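Local coordinates for protein glycerophosphodiester phosphodiesterase (Parabacteroides distasonis, PDB 3NO3) that belongs to the glycerophosphodiester phosphodiesterase family of TIM-barrel proteins and carries a magnesium ion on acidic side chains of its barrel strands, at residues Y36-V42 against R99-K105; A92-K96 against M127-R132. One frame throughout, in Å; residues are numbered along the deposited sequence.

In the fold
Interactions 1 and 2 are neighbours in the TIM barrel, their centres about 12 Å apart. Interaction 1, about 3 Å from the centre of the chain, pairs the parallel strands 37-44 and 99-104 and carries the magnesium site. Interaction 2, about 15 Å from that centre, joins the C-terminal end of helix 85-94 to the loop between helix 110-126 and strand 133-137. Along the chain the segments alternate: 36-42, 92-96, 99-105, 127-132. Helix 85-94 leads into strand 99-104; interaction 1 lies in the barrel wall and interaction 2 outside it, among the helix ends and loops. They touch where Ala92 packs on Leu100 and where Leu100 N lies 2.8 Å from Arg132 O, a probable hydrogen bond.

Interaction 1: residues Y36-V42 against R99-K105; sequences YGSEFDV and RLIFELK. With MG (magnesium ion), chain B.
Three rings mark the packing between Tyr36-Val42 and Arg99-Lys105. One face of the Phe40 ring takes the CA of Phe102 in a CH-pi contact, with Ile101 O over the same face, both offset toward the rim, while Leu100 CB sits at the edge. The Phe102 ring has Val42 CG2 over one face, 3.9 Å from the ring centroid, and the backbone N of Leu104 at its edge; Phe40 and Phe102 meet obliquely, planes at 59°. Arg99 CB lies over a face of Tyr36, and its chain runs alongside that ring to its salt bridge with Asp134. Helices 85-94 and 110-126 pack against this Phe40-Phe102 layer.

The backbones are neighbouring parallel strands of a TIM barrel, in unbroken register from Gly37 with Arg99 to Val42 with Leu104. Seven hydrogen bonds join them; Ile101 N reaches Ser38 O from above the carbonyl plane, whereas Glu103 N meets Phe40 O nearly along the C=O axis.

Opposite Phe40 and Phe102, on the face of Arg99 and Ile101, the carboxylates of Glu39, Asp41 and Glu103 converge on the magnesium ion. Each gives one oxygen: Glu39 OE2 and Asp41 OD1 at 2.1 Å, Glu103 OE1 at 2.0 Å from the metal. Two waters, each at 2.1 Å, and one atom from elsewhere complete the six ligands. Glu103 is extended, CG anti to the backbone N (chi1 -177°), but Glu39 bends at chi2. Their carboxylates are turned 50° apart. One water donates to Glu39 OE1 and, at 2.6 Å, to Asp41 OD2; Arg11 N and Asn22 ND2 bind these respective oxygens.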
# COMPACT_ATOMS: atom_id res chain seq x y z
N TYR A 36 4.03 -11.48 -0.74
CA TYR A 36 3.20 -11.33 0.46
C TYR A 36 2.01 -10.40 0.20
O TYR A 36 0.86 -10.73 0.54
CB TYR A 36 4.01 -10.76 1.65
CG TYR A 36 3.14 -10.47 2.86
CD1 TYR A 36 2.72 -11.51 3.69
CD2 TYR A 36 2.69 -9.18 3.15
CE1 TYR A 36 1.90 -11.27 4.78
CE2 TYR A 36 1.84 -8.94 4.23
CZ TYR A 36 1.47 -9.98 5.04
OH TYR A 36 0.63 -9.76 6.10
N GLY A 37 2.29 -9.24 -0.37
CA GLY A 37 1.28 -8.26 -0.66
C GLY A 37 1.40 -7.53 -1.95
O GLY A 37 2.46 -7.52 -2.60
N SER A 38 0.27 -6.95 -2.35
CA SER A 38 0.16 -6.10 -3.52
C SER A 38 -0.41 -4.75 -3.07
O SER A 38 -1.51 -4.68 -2.52
CB SER A 38 -0.74 -6.73 -4.58
OG SER A 38 -0.43 -6.20 -5.88
N GLU A 39 0.36 -3.68 -3.32
CA GLU A 39 -0.00 -2.32 -2.95
C GLU A 39 -0.69 -1.60 -4.12
O GLU A 39 -0.38 -1.85 -5.30
CB GLU A 39 1.23 -1.56 -2.47
CG GLU A 39 0.96 -0.17 -1.91
CD GLU A 39 1.19 0.98 -2.87
OE1 GLU A 39 1.48 0.82 -4.09
OE2 GLU A 39 1.16 2.15 -2.37
N PHE A 40 -1.64 -0.75 -3.75
CA PHE A 40 -2.37 0.04 -4.72
C PHE A 40 -2.87 1.35 -4.10
O PHE A 40 -3.05 1.42 -2.88
CB PHE A 40 -3.48 -0.83 -5.36
CG PHE A 40 -4.43 -1.39 -4.36
CD1 PHE A 40 -5.56 -0.68 -4.00
CD2 PHE A 40 -4.20 -2.62 -3.77
CE1 PHE A 40 -6.43 -1.20 -3.06
CE2 PHE A 40 -5.07 -3.14 -2.84
CZ PHE A 40 -6.19 -2.42 -2.48
N ASP A 41 -3.09 2.36 -4.96
CA ASP A 41 -3.42 3.70 -4.54
C ASP A 41 -4.87 4.05 -4.86
O ASP A 41 -5.34 3.81 -5.97
CB ASP A 41 -2.49 4.68 -5.22
CG ASP A 41 -1.06 4.32 -5.03
OD1 ASP A 41 -0.62 4.32 -3.86
OD2 ASP A 41 -0.33 4.07 -6.01
N VAL A 42 -5.57 4.63 -3.89
CA VAL A 42 -7.02 4.84 -4.01
C VAL A 42 -7.40 6.33 -3.83
O VAL A 42 -6.93 6.96 -2.89
CB VAL A 42 -7.76 3.98 -3.01
CG1 VAL A 42 -9.34 4.17 -3.15
CG2 VAL A 42 -7.35 2.49 -3.18
N ARG A 99 -2.06 -10.43 0.42
CA ARG A 99 -2.47 -9.35 1.29
C ARG A 99 -2.66 -8.08 0.45
O ARG A 99 -1.86 -7.82 -0.46
CB ARG A 99 -1.36 -9.11 2.29
CG ARG A 99 -1.77 -8.42 3.51
CD ARG A 99 -2.39 -9.40 4.46
NE ARG A 99 -2.84 -8.66 5.61
CZ ARG A 99 -3.57 -9.15 6.58
NH1 ARG A 99 -3.92 -10.46 6.61
NH2 ARG A 99 -3.90 -8.33 7.58
N LEU A 100 -3.69 -7.31 0.76
CA LEU A 100 -4.02 -6.09 0.02
C LEU A 100 -3.50 -4.90 0.80
O LEU A 100 -3.95 -4.65 1.91
CB LEU A 100 -5.53 -6.05 -0.23
CG LEU A 100 -6.08 -7.30 -0.96
CD1 LEU A 100 -7.53 -7.08 -1.23
CD2 LEU A 100 -5.31 -7.56 -2.32
N ILE A 101 -2.52 -4.19 0.24
CA ILE A 101 -1.89 -3.05 0.89
C ILE A 101 -2.50 -1.79 0.26
O ILE A 101 -2.12 -1.37 -0.81
CB ILE A 101 -0.34 -3.07 0.79
CG1 ILE A 101 0.24 -4.43 1.23
CG2 ILE A 101 0.24 -1.95 1.62
CD1 ILE A 101 -0.13 -4.91 2.64
N PHE A 102 -3.49 -1.21 0.94
CA PHE A 102 -4.43 -0.24 0.39
C PHE A 102 -3.90 1.11 0.82
O PHE A 102 -4.00 1.45 1.99
CB PHE A 102 -5.79 -0.56 1.05
CG PHE A 102 -7.00 0.24 0.59
CD1 PHE A 102 -7.08 1.64 0.66
CD2 PHE A 102 -8.15 -0.45 0.22
CE1 PHE A 102 -8.24 2.31 0.31
CE2 PHE A 102 -9.30 0.21 -0.14
CZ PHE A 102 -9.35 1.58 -0.11
N GLU A 103 -3.32 1.87 -0.11
CA GLU A 103 -2.96 3.25 0.15
C GLU A 103 -4.14 4.18 -0.16
O GLU A 103 -4.53 4.31 -1.33
CB GLU A 103 -1.72 3.71 -0.62
CG GLU A 103 -1.38 5.15 -0.23
CD GLU A 103 -0.10 5.73 -0.84
OE1 GLU A 103 0.76 4.99 -1.37
OE2 GLU A 103 0.06 6.95 -0.73
N LEU A 104 -4.69 4.84 0.85
CA LEU A 104 -5.65 5.93 0.56
C LEU A 104 -4.83 7.20 0.31
O LEU A 104 -4.07 7.66 1.19
CB LEU A 104 -6.66 6.16 1.68
CG LEU A 104 -7.82 7.10 1.39
CD1 LEU A 104 -8.71 6.58 0.17
CD2 LEU A 104 -8.67 7.33 2.70
N LYS A 105 -5.00 7.77 -0.87
CA LYS A 105 -4.36 9.05 -1.24
C LYS A 105 -4.91 10.18 -0.40
O LYS A 105 -6.04 10.09 0.12
CB LYS A 105 -4.59 9.34 -2.70
CG LYS A 105 -3.94 8.32 -3.66
CD LYS A 105 -2.41 8.38 -3.69
CE LYS A 105 -1.83 9.75 -4.15
NZ LYS A 105 -0.41 9.55 -4.63
MG MG B . 1.30 4.13 -3.09
O HOH W 1 1.91 3.30 -4.98
O HOH W 2 1.80 6.02 -3.96

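Interaction 2: residues A92-K96 against M127-R132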
# COMPACT_ATOMS: atom_id res chain seq x y z
N ALA A 92 -9.28 -9.29 -6.58
CA ALA A 92 -8.48 -9.66 -5.40
C ALA A 92 -9.14 -10.74 -4.57
O ALA A 92 -8.43 -11.62 -4.03
CB ALA A 92 -8.18 -8.44 -4.55
N LYS A 93 -10.46 -10.73 -4.51
CA LYS A 93 -11.17 -11.78 -3.80
C LYS A 93 -10.87 -13.21 -4.29
O LYS A 93 -10.77 -14.11 -3.47
CB LYS A 93 -12.70 -11.56 -3.84
CG LYS A 93 -13.52 -12.54 -2.94
CD LYS A 93 -13.23 -12.30 -1.45
CE LYS A 93 -14.14 -13.11 -0.54
NZ LYS A 93 -13.68 -13.01 0.88
N LYS A 94 -10.71 -13.40 -5.60
CA LYS A 94 -10.35 -14.71 -6.14
C LYS A 94 -8.85 -15.08 -5.96
O LYS A 94 -8.49 -16.24 -6.16
CB LYS A 94 -10.67 -14.77 -7.61
CG LYS A 94 -12.10 -14.44 -8.03
CD LYS A 94 -12.23 -14.71 -9.54
CE LYS A 94 -13.24 -13.84 -10.24
NZ LYS A 94 -12.64 -12.55 -10.74
N LEU A 95 -8.00 -14.09 -5.64
CA LEU A 95 -6.56 -14.29 -5.44
C LEU A 95 -6.27 -14.45 -3.94
O LEU A 95 -5.96 -13.48 -3.23
CB LEU A 95 -5.78 -13.11 -6.03
CG LEU A 95 -5.95 -12.85 -7.53
CD1 LEU A 95 -5.34 -11.48 -7.84
CD2 LEU A 95 -5.35 -13.96 -8.39
N LYS A 96 -6.37 -15.70 -3.47
CA LYS A 96 -6.45 -15.98 -2.03
C LYS A 96 -5.14 -15.83 -1.23
O LYS A 96 -5.15 -15.53 -0.04
CB LYS A 96 -7.00 -17.41 -1.81
CG LYS A 96 -8.42 -17.66 -2.38
CD LYS A 96 -9.48 -16.75 -1.78
CE LYS A 96 -10.92 -17.10 -2.32
NZ LYS A 96 -11.99 -16.22 -1.73
N MSE A 127 -17.14 -6.16 0.13
CA MSE A 127 -16.43 -7.09 -0.75
C MSE A 127 -15.78 -8.27 -0.02
O MSE A 127 -15.13 -9.11 -0.65
CB MSE A 127 -15.40 -6.34 -1.60
CG MSE A 127 -16.01 -5.26 -2.48
SE MSE A 127 -17.32 -5.87 -3.71
CE MSE A 127 -16.12 -6.93 -4.75
N LYS A 128 -15.99 -8.35 1.29
CA LYS A 128 -15.56 -9.46 2.14
C LYS A 128 -14.02 -9.61 2.22
O LYS A 128 -13.51 -10.70 2.15
CB LYS A 128 -16.26 -10.77 1.78
CG LYS A 128 -17.80 -10.64 1.77
CD LYS A 128 -18.48 -12.02 1.59
CE LYS A 128 -18.49 -12.78 2.91
NZ LYS A 128 -19.05 -14.15 2.74
N LEU A 129 -13.32 -8.49 2.36
CA LEU A 129 -11.84 -8.47 2.31
C LEU A 129 -11.22 -7.78 3.53
O LEU A 129 -10.01 -7.52 3.54
CB LEU A 129 -11.38 -7.87 1.01
CG LEU A 129 -11.47 -8.79 -0.19
CD1 LEU A 129 -11.35 -7.99 -1.48
CD2 LEU A 129 -10.40 -9.89 -0.13
N ALA A 130 -11.99 -7.56 4.61
CA ALA A 130 -11.43 -6.87 5.78
C ALA A 130 -10.30 -7.66 6.47
O ALA A 130 -9.36 -7.06 6.99
CB ALA A 130 -12.55 -6.53 6.80
N LYS A 131 -10.37 -8.99 6.47
CA LYS A 131 -9.31 -9.84 7.00
C LYS A 131 -8.00 -9.76 6.25
O LYS A 131 -6.97 -10.06 6.84
CB LYS A 131 -9.70 -11.32 7.07
CG LYS A 131 -10.86 -11.65 7.98
CD LYS A 131 -11.26 -13.16 7.80
CE LYS A 131 -12.26 -13.62 8.84
NZ LYS A 131 -13.46 -12.73 8.85
N ARG A 132 -8.02 -9.39 4.97
CA ARG A 132 -6.81 -9.39 4.13
C ARG A 132 -6.35 -8.00 3.68
O ARG A 132 -5.40 -7.92 2.92
CB ARG A 132 -7.04 -10.26 2.87
CG ARG A 132 -7.47 -11.62 3.09
CD ARG A 132 -7.90 -12.37 1.78
NE ARG A 132 -7.12 -11.94 0.66
CZ ARG A 132 -7.45 -12.08 -0.62
NH1 ARG A 132 -8.54 -12.78 -1.05
NH2 ARG A 132 -6.62 -11.56 -1.49
O HOH W 3 -10.72 -14.20 0.62
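Arg132 drives its guanidinium group into the end of helix 85-94, where NH1 and NH2 both donate to one oxygen, Ala92 O. The NH2 bond is 3.1 Å to Ala92 O, with the nitrogen above the carbonyl plane rather than on a lone pair. Ala92 O also accepts from Leu95 N, so three donors share it. Leu95 O comes within 2.7 Å of Arg132 NH2, and Ile98 O takes a further hydrogen bond from that nitrogen. Several main-chain oxygens thus surround the cation, an arrangement that would be expected to stabilise its charge. Its flat group is packed on both sides: Leu129 CD2 stands 3.5 Å above one face of the Arg132 plane, toward the rim, and Lys96 O lies over the centre of the other. A bend at chi3 (34°) turns the end of the arginine into this position.

Leu129 closes the tight part. Its CD2 meets Lys93 CD at 3.9 Å as the two side chains run antiparallel alongside one another, and its CD1 faces Ala92 CB at 4.4 Å.

Outward, the contact becomes polar and more open. Lys93 carries NZ to Lys128 O at 2.6 Å, the donor tilted 23° from the carbonyl plane. Lys96 NZ folds back to Lys93 O, and one water accepts from Lys93 NZ, from Arg132 NH1 and, weakly, from Lys96 NZ. Lys128 and Lys96 are exposed here.

Lys128, at positive phi (64°), ends helix 110-126 in a Schellman motif; the contact brings together the C-terminal ends of helices 85-94 and 110-126 in the TIM barrel's outer layer, each leading into the next barrel strand, 99-104 and 133-137.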